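Local coordinates for HMG-CoA Lyase (Bacillus subtilis subsp. subtilis, PDB 1YDO), which belongs to the HMGL-like family of TIM-barrel proteins and assembles as a pair of identical subunits, at residues 3-13 / 223-234; 273-281 / 290-298. All blocks are in the same frame, centred on the assembly; numbering follows the deposited sequence.

Interaction 1 (3-13 / 223-234); sequences YPKKVTIKEVG and LQMGITVFDGSA
Val7 lies over the end of Leu223, its CG2 3.6 Å from Leu223 CD2. With Val7 CG1 anti to the backbone N (chi1 163°), that second methyl turns the other way and meets the edge of the Phe230 ring, Val7 CG1 lying 3.7 Å from Phe230 CD2 and in the plane of that ring. Pro4 adds its CG to the same Leu223 methyl, and Leu259 of helix 252-261 also packs on Leu223. Farther out, Tyr3 and Gln224 run side by side, pointing the same way, ring and amide 30° apart; Gln224 OE1 is hydrogen-bonded to Gln224 NE2 of the second subunit.

Beyond Val7 the chains become parallel strands, joined by Phe230 N to Thr8 O, Lys10 N to Phe230 O and Gly232 N to Lys10 O, and then by Val12 N to Gly232 O (2.8 Å). On the face carrying Lys10 and Asp231, Asp231 OD2 sits 3.3 Å from Lys10 CB, but the charges part: Lys10 NZ pairs with Glu173, Asp231 with Arg139. On the other face the Glu11 chain bends at chi2 (64°), bringing the carboxylate to the strand end. OE1 takes Ala234 N through its syn lone pair at 2.6 Å and Gly13 N from above the carboxylate plane at 2.8 Å, while OE2 is hydrogen-bonded to Thr252 OG1, so three partners fix the group's rotation.

Ile9 and Phe230 face the outer layer, Ile9 against helix 252-261. Strand 8-11 also shares backbone bonds with strand 44-49, so this pairing of first and last strands is the closure of a TIM barrel.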
# COMPACT_ATOMS: atom_id res chain seq x y z
N TYR A 3 19.09 0.29 -5.31
CA TYR A 3 18.10 -0.73 -5.68
C TYR A 3 18.58 -1.54 -6.87
O TYR A 3 19.23 -1.01 -7.78
CB TYR A 3 16.76 -0.07 -6.01
CG TYR A 3 16.13 0.67 -4.85
CD1 TYR A 3 16.10 2.06 -4.82
CD2 TYR A 3 15.58 -0.02 -3.78
CE1 TYR A 3 15.54 2.75 -3.74
CE2 TYR A 3 15.02 0.65 -2.69
CZ TYR A 3 15.00 2.03 -2.67
OH TYR A 3 14.44 2.70 -1.60
N PRO A 4 18.27 -2.84 -6.88
CA PRO A 4 18.67 -3.74 -7.97
C PRO A 4 18.16 -3.28 -9.32
O PRO A 4 17.20 -2.52 -9.40
CB PRO A 4 18.07 -5.07 -7.54
CG PRO A 4 16.88 -4.65 -6.73
CD PRO A 4 17.45 -3.55 -5.90
N LYS A 5 18.81 -3.74 -10.39
CA LYS A 5 18.41 -3.36 -11.74
C LYS A 5 17.24 -4.17 -12.27
O LYS A 5 16.41 -3.66 -13.02
CB LYS A 5 19.60 -3.50 -12.70
CG LYS A 5 20.70 -2.46 -12.51
CD LYS A 5 20.23 -1.06 -12.91
CE LYS A 5 21.31 -0.01 -12.71
NZ LYS A 5 20.83 1.32 -13.16
N LYS A 6 17.19 -5.44 -11.89
CA LYS A 6 16.13 -6.31 -12.35
C LYS A 6 15.61 -7.18 -11.21
O LYS A 6 16.37 -7.64 -10.35
CB LYS A 6 16.66 -7.19 -13.50
CG LYS A 6 15.60 -7.62 -14.51
CD LYS A 6 14.72 -8.72 -13.95
CE LYS A 6 13.67 -9.18 -14.96
NZ LYS A 6 12.93 -10.40 -14.51
N VAL A 7 14.29 -7.37 -11.19
CA VAL A 7 13.65 -8.17 -10.16
C VAL A 7 12.59 -9.06 -10.75
O VAL A 7 11.68 -8.57 -11.41
CB VAL A 7 13.02 -7.29 -9.11
CG1 VAL A 7 12.02 -8.09 -8.30
CG2 VAL A 7 14.10 -6.73 -8.20
N THR A 8 12.71 -10.35 -10.50
CA THR A 8 11.75 -11.32 -11.00
C THR A 8 10.54 -11.50 -10.09
O THR A 8 10.68 -11.85 -8.92
CB THR A 8 12.41 -12.68 -11.23
OG1 THR A 8 13.55 -12.79 -10.38
CG2 THR A 8 12.86 -12.81 -12.68
N ILE A 9 9.35 -11.25 -10.64
CA ILE A 9 8.11 -11.39 -9.90
C ILE A 9 7.36 -12.63 -10.37
O ILE A 9 7.23 -12.87 -11.57
CB ILE A 9 7.17 -10.19 -10.10
CG1 ILE A 9 6.62 -10.21 -11.50
CG2 ILE A 9 7.89 -8.88 -9.85
CD1 ILE A 9 5.33 -9.49 -11.59
N LYS A 10 6.84 -13.41 -9.42
CA LYS A 10 6.11 -14.63 -9.74
C LYS A 10 4.61 -14.52 -9.50
O LYS A 10 4.17 -14.14 -8.42
CB LYS A 10 6.71 -15.78 -8.92
CG LYS A 10 8.21 -15.92 -9.15
CD LYS A 10 8.75 -17.26 -8.67
CE LYS A 10 10.19 -17.44 -9.10
NZ LYS A 10 10.72 -18.75 -8.65
N GLU A 11 3.82 -14.84 -10.52
CA GLU A 11 2.37 -14.79 -10.42
C GLU A 11 1.82 -16.05 -9.76
O GLU A 11 2.17 -17.16 -10.15
CB GLU A 11 1.76 -14.66 -11.82
CG GLU A 11 0.25 -14.70 -11.83
CD GLU A 11 -0.36 -13.51 -11.09
OE1 GLU A 11 -1.43 -13.69 -10.47
OE2 GLU A 11 0.22 -12.40 -11.13
N VAL A 12 0.96 -15.88 -8.75
CA VAL A 12 0.35 -17.04 -8.07
C VAL A 12 -1.16 -16.87 -7.98
O VAL A 12 -1.82 -17.54 -7.19
CB VAL A 12 0.90 -17.25 -6.63
CG1 VAL A 12 2.37 -17.59 -6.68
CG2 VAL A 12 0.66 -16.02 -5.78
N GLY A 13 -1.69 -15.98 -8.81
CA GLY A 13 -3.12 -15.72 -8.79
C GLY A 13 -3.99 -16.91 -9.14
O GLY A 13 -4.93 -17.25 -8.40
N LEU A 223 13.68 -5.00 -1.07
CA LEU A 223 14.46 -4.60 -2.22
C LEU A 223 15.80 -4.02 -1.78
O LEU A 223 16.81 -4.16 -2.48
CB LEU A 223 13.72 -3.56 -3.05
CG LEU A 223 12.76 -4.12 -4.08
CD1 LEU A 223 11.92 -2.99 -4.60
CD2 LEU A 223 13.52 -4.81 -5.20
N GLN A 224 15.80 -3.39 -0.62
CA GLN A 224 17.01 -2.79 -0.08
C GLN A 224 17.94 -3.82 0.53
O GLN A 224 19.15 -3.62 0.55
CB GLN A 224 16.65 -1.77 0.99
CG GLN A 224 16.06 -0.48 0.48
CD GLN A 224 15.70 0.47 1.62
OE1 GLN A 224 15.34 1.62 1.40
NE2 GLN A 224 15.81 -0.02 2.85
N MSE A 225 17.39 -4.92 1.02
CA MSE A 225 18.20 -5.96 1.62
C MSE A 225 18.86 -6.84 0.57
O MSE A 225 19.86 -7.48 0.85
CB MSE A 225 17.36 -6.85 2.54
CG MSE A 225 16.76 -6.12 3.74
SE MSE A 225 18.13 -5.35 4.91
CE MSE A 225 19.21 -6.96 5.09
N GLY A 226 18.27 -6.89 -0.63
CA GLY A 226 18.84 -7.70 -1.71
C GLY A 226 17.90 -8.70 -2.39
O GLY A 226 18.19 -9.18 -3.49
N ILE A 227 16.79 -9.03 -1.75
CA ILE A 227 15.84 -9.97 -2.34
C ILE A 227 15.43 -9.42 -3.71
O ILE A 227 15.25 -8.21 -3.86
CB ILE A 227 14.57 -10.13 -1.45
CG1 ILE A 227 14.84 -11.05 -0.27
CG2 ILE A 227 13.44 -10.71 -2.26
CD1 ILE A 227 15.72 -10.46 0.76
N THR A 228 15.29 -10.29 -4.70
CA THR A 228 14.91 -9.83 -6.03
C THR A 228 13.79 -10.69 -6.61
O THR A 228 13.48 -10.62 -7.80
CB THR A 228 16.13 -9.87 -6.99
OG1 THR A 228 16.65 -11.21 -7.08
CG2 THR A 228 17.25 -8.94 -6.47
N VAL A 229 13.19 -11.49 -5.75
CA VAL A 229 12.10 -12.36 -6.15
C VAL A 229 10.86 -12.06 -5.33
O VAL A 229 10.87 -12.17 -4.10
CB VAL A 229 12.48 -13.84 -5.96
CG1 VAL A 229 11.41 -14.75 -6.54
CG2 VAL A 229 13.82 -14.10 -6.60
N PHE A 230 9.78 -11.70 -5.99
CA PHE A 230 8.56 -11.40 -5.26
C PHE A 230 7.35 -12.05 -5.88
O PHE A 230 7.18 -12.05 -7.09
CB PHE A 230 8.38 -9.90 -5.18
CG PHE A 230 9.43 -9.23 -4.34
CD1 PHE A 230 9.30 -9.16 -2.96
CD2 PHE A 230 10.56 -8.68 -4.94
CE1 PHE A 230 10.29 -8.55 -2.17
CE2 PHE A 230 11.55 -8.07 -4.17
CZ PHE A 230 11.41 -8.00 -2.77
N ASP A 231 6.51 -12.61 -5.03
CA ASP A 231 5.30 -13.28 -5.47
C ASP A 231 4.17 -12.29 -5.48
O ASP A 231 4.09 -11.42 -4.61
CB ASP A 231 4.96 -14.42 -4.52
CG ASP A 231 5.92 -15.58 -4.66
OD1 ASP A 231 5.85 -16.51 -3.83
OD2 ASP A 231 6.74 -15.56 -5.61
N GLY A 232 3.29 -12.42 -6.46
CA GLY A 232 2.15 -11.52 -6.57
C GLY A 232 0.90 -12.20 -7.10
O GLY A 232 0.96 -13.31 -7.60
N SER A 233 -0.24 -11.53 -6.99
CA SER A 233 -1.49 -12.08 -7.48
C SER A 233 -2.19 -11.06 -8.37
O SER A 233 -2.53 -9.97 -7.92
CB SER A 233 -2.38 -12.45 -6.30
OG SER A 233 -3.63 -12.90 -6.77
N ALA A 234 -2.42 -11.39 -9.63
CA ALA A 234 -3.07 -10.44 -10.53
C ALA A 234 -4.37 -9.90 -9.92
O ALA A 234 -5.23 -10.67 -9.49
CB ALA A 234 -3.34 -11.10 -11.88

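Interaction 2 (273-281 / 290-298); sequences LLSAAKWIE and SRNLQVFKS
Leu274 and Phe296 meet where two helices pass nearly at right angles, in a knobs-into-holes contact at the outside of the barrel: the axes of 273-281 and 291-296 cross at -92° and approach to 9.6 Å. Leu274 CB sits over the centre of one face of the Phe296 ring, 3.8 Å from its centroid and 11° off the normal, a CH-pi contact. CG carries the fork. From it CD1 stays by the ring, 4.0 Å from Phe296 CD1, while CD2 turns to the backbone of helix 291-296, reaching Phe296 CB at 3.7 Å and lying against the carbonyl O and CB of Asn292. The far part of the same ring, at CE2, rests obliquely on the backbone of Ser275.

The knob is Leu293, seated among Leu274, Ala277, Lys278 and Glu281. Its CG is anti to the backbone N (chi1 177°), which carries the two methyls across to the long helix. CD1 touches Ala277 CB at 3.7 Å and packs on the backbone and CB of Lys278. CD2 goes under the carboxylate of Glu281, 3.7 Å from Glu281 CD.

Beyond this apolar patch, Glu281 and Lys297 reach out from opposite directions to form a salt bridge: Lys297 NZ gives a bond to the syn lone pair of OE2 and a weaker one to OE1. OE1 is also held by Leu288 N, so the carboxylate is gripped from two sequence neighbourhoods at once. Helix 291-296 also meets the second subunit, where Asn292 and Val295 pack on Arg212 of that subunit. At the start of the short helix, Ser290 is the N-cap, its OG accepting from Leu293 N at 3.1 Å.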
# COMPACT_ATOMS: atom_id res chain seq x y z
N LEU A 273 -1.03 -6.86 -18.33
CA LEU A 273 -1.39 -7.39 -17.01
C LEU A 273 -2.70 -6.77 -16.52
O LEU A 273 -3.63 -7.47 -16.13
CB LEU A 273 -0.28 -7.11 -16.00
CG LEU A 273 -0.45 -7.75 -14.62
CD1 LEU A 273 -0.39 -9.25 -14.77
CD2 LEU A 273 0.65 -7.27 -13.70
N LEU A 274 -2.74 -5.44 -16.55
CA LEU A 274 -3.91 -4.70 -16.12
C LEU A 274 -5.14 -5.20 -16.85
O LEU A 274 -6.20 -5.43 -16.25
CB LEU A 274 -3.70 -3.22 -16.39
CG LEU A 274 -2.81 -2.52 -15.38
CD1 LEU A 274 -2.14 -1.32 -16.02
CD2 LEU A 274 -3.63 -2.10 -14.18
N SER A 275 -5.01 -5.38 -18.16
CA SER A 275 -6.11 -5.86 -18.96
C SER A 275 -6.55 -7.22 -18.42
O SER A 275 -7.73 -7.48 -18.24
CB SER A 275 -5.67 -5.98 -20.43
OG SER A 275 -6.77 -6.33 -21.27
N ALA A 276 -5.57 -8.06 -18.12
CA ALA A 276 -5.87 -9.38 -17.60
C ALA A 276 -6.56 -9.32 -16.25
O ALA A 276 -7.45 -10.12 -15.97
CB ALA A 276 -4.61 -10.20 -17.49
N ALA A 277 -6.14 -8.37 -15.41
CA ALA A 277 -6.73 -8.22 -14.08
C ALA A 277 -8.20 -7.87 -14.21
O ALA A 277 -9.04 -8.44 -13.52
CB ALA A 277 -6.00 -7.14 -13.29
N LYS A 278 -8.50 -6.94 -15.10
CA LYS A 278 -9.88 -6.52 -15.29
C LYS A 278 -10.74 -7.70 -15.72
O LYS A 278 -11.88 -7.84 -15.28
CB LYS A 278 -9.95 -5.42 -16.34
CG LYS A 278 -11.34 -4.85 -16.54
CD LYS A 278 -11.33 -3.77 -17.61
CE LYS A 278 -12.75 -3.27 -17.89
NZ LYS A 278 -12.79 -2.24 -18.97
N TRP A 279 -10.20 -8.55 -16.58
CA TRP A 279 -10.93 -9.69 -17.07
C TRP A 279 -11.55 -10.50 -15.95
O TRP A 279 -12.77 -10.57 -15.85
CB TRP A 279 -10.02 -10.58 -17.90
CG TRP A 279 -10.77 -11.46 -18.83
CD1 TRP A 279 -11.31 -11.11 -20.03
CD2 TRP A 279 -11.11 -12.83 -18.62
NE1 TRP A 279 -11.96 -12.17 -20.58
CE2 TRP A 279 -11.86 -13.25 -19.74
CE3 TRP A 279 -10.85 -13.75 -17.59
CZ2 TRP A 279 -12.36 -14.55 -19.86
CZ3 TRP A 279 -11.36 -15.05 -17.72
CH2 TRP A 279 -12.10 -15.43 -18.84
N ILE A 280 -10.71 -11.13 -15.12
CA ILE A 280 -11.19 -11.93 -13.99
C ILE A 280 -12.10 -11.14 -13.07
O ILE A 280 -13.06 -11.68 -12.53
CB ILE A 280 -10.06 -12.43 -13.13
CG1 ILE A 280 -8.82 -11.61 -13.45
CG2 ILE A 280 -9.88 -13.93 -13.30
CD1 ILE A 280 -7.96 -11.35 -12.26
N GLU A 281 -11.78 -9.86 -12.87
CA GLU A 281 -12.61 -9.04 -12.01
C GLU A 281 -14.04 -9.10 -12.51
O GLU A 281 -14.99 -9.16 -11.72
CB GLU A 281 -12.13 -7.60 -12.02
CG GLU A 281 -12.47 -6.85 -10.75
CD GLU A 281 -12.53 -5.36 -10.94
OE1 GLU A 281 -12.45 -4.63 -9.92
OE2 GLU A 281 -12.67 -4.91 -12.11
N SER A 290 -6.88 -4.28 -6.17
CA SER A 290 -5.82 -3.64 -6.94
C SER A 290 -6.05 -2.15 -7.17
O SER A 290 -7.09 -1.76 -7.65
CB SER A 290 -5.66 -4.33 -8.29
OG SER A 290 -4.72 -3.62 -9.07
N ARG A 291 -5.05 -1.34 -6.83
CA ARG A 291 -5.15 0.09 -7.00
C ARG A 291 -4.99 0.47 -8.46
O ARG A 291 -5.77 1.26 -8.97
CB ARG A 291 -4.08 0.82 -6.19
CG ARG A 291 -4.11 0.57 -4.70
CD ARG A 291 -5.40 1.03 -4.06
NE ARG A 291 -5.28 0.99 -2.61
CZ ARG A 291 -6.30 1.16 -1.78
NH1 ARG A 291 -7.52 1.38 -2.25
NH2 ARG A 291 -6.09 1.12 -0.46
N ASN A 292 -3.97 -0.06 -9.13
CA ASN A 292 -3.78 0.30 -10.54
C ASN A 292 -4.90 -0.21 -11.42
O ASN A 292 -5.17 0.36 -12.48
CB ASN A 292 -2.44 -0.19 -11.07
CG ASN A 292 -1.29 0.72 -10.67
OD1 ASN A 292 -0.76 0.61 -9.56
ND2 ASN A 292 -0.91 1.64 -11.56
N LEU A 293 -5.55 -1.29 -11.01
CA LEU A 293 -6.64 -1.79 -11.81
C LEU A 293 -7.72 -0.72 -11.82
O LEU A 293 -8.33 -0.46 -12.86
CB LEU A 293 -7.20 -3.08 -11.23
CG LEU A 293 -8.40 -3.66 -11.99
CD1 LEU A 293 -8.02 -4.00 -13.42
CD2 LEU A 293 -8.90 -4.91 -11.28
N GLN A 294 -7.98 -0.10 -10.68
CA GLN A 294 -9.00 0.95 -10.62
C GLN A 294 -8.61 2.11 -11.55
O GLN A 294 -9.44 2.60 -12.32
CB GLN A 294 -9.17 1.47 -9.19
CG GLN A 294 -9.46 0.36 -8.19
CD GLN A 294 -10.54 -0.60 -8.66
OE1 GLN A 294 -11.67 -0.18 -8.94
NE2 GLN A 294 -10.21 -1.89 -8.76
N VAL A 295 -7.35 2.52 -11.48
CA VAL A 295 -6.85 3.60 -12.32
C VAL A 295 -6.99 3.20 -13.79
O VAL A 295 -7.34 4.02 -14.64
CB VAL A 295 -5.37 3.88 -12.01
CG1 VAL A 295 -4.84 4.98 -12.91
CG2 VAL A 295 -5.22 4.28 -10.56
N PHE A 296 -6.71 1.94 -14.08
CA PHE A 296 -6.80 1.45 -15.44
C PHE A 296 -8.22 1.61 -15.96
O PHE A 296 -8.43 2.08 -17.08
CB PHE A 296 -6.40 -0.01 -15.48
CG PHE A 296 -6.37 -0.59 -16.85
CD1 PHE A 296 -5.47 -0.13 -17.79
CD2 PHE A 296 -7.22 -1.62 -17.20
CE1 PHE A 296 -5.42 -0.69 -19.06
CE2 PHE A 296 -7.18 -2.18 -18.46
CZ PHE A 296 -6.27 -1.72 -19.39
N LYS A 297 -9.19 1.22 -15.15
CA LYS A 297 -10.59 1.33 -15.53
C LYS A 297 -10.95 2.82 -15.67
O LYS A 297 -12.12 3.17 -15.83
CB LYS A 297 -11.48 0.67 -14.47
CG LYS A 297 -11.28 -0.84 -14.38
CD LYS A 297 -11.66 -1.41 -13.01
CE LYS A 297 -13.14 -1.34 -12.74
NZ LYS A 297 -13.49 -2.01 -11.45
N SER A 298 -9.93 3.67 -15.62
CA SER A 298 -10.07 5.12 -15.73
C SER A 298 -11.23 5.62 -14.90
O SER A 298 -11.03 5.77 -13.67
CB SER A 298 -10.27 5.54 -17.19
OG SER A 298 -9.12 5.26 -17.98

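From the N terminus the chain lays down strand 8-11 at once, then runs round the barrel through the other strands and their helices before strand 229-232 returns beside it. Interaction 1 thus closes a loop of about 210 residues. Interaction 2 opens only afterwards and spans only eight residues, the end of helix 270-284 and the loop after it, folding the C-terminal helix 291-296 onto helix 270-284; the two contacts are in series and neither nest nor cross. Their centres are 20 Å apart, yet they touch where Ala234 O packs against Ile280 CD1, and helix 252-261 has residues on both. One ties the barrel wall together, the other its outer layer, and both border the second subunit.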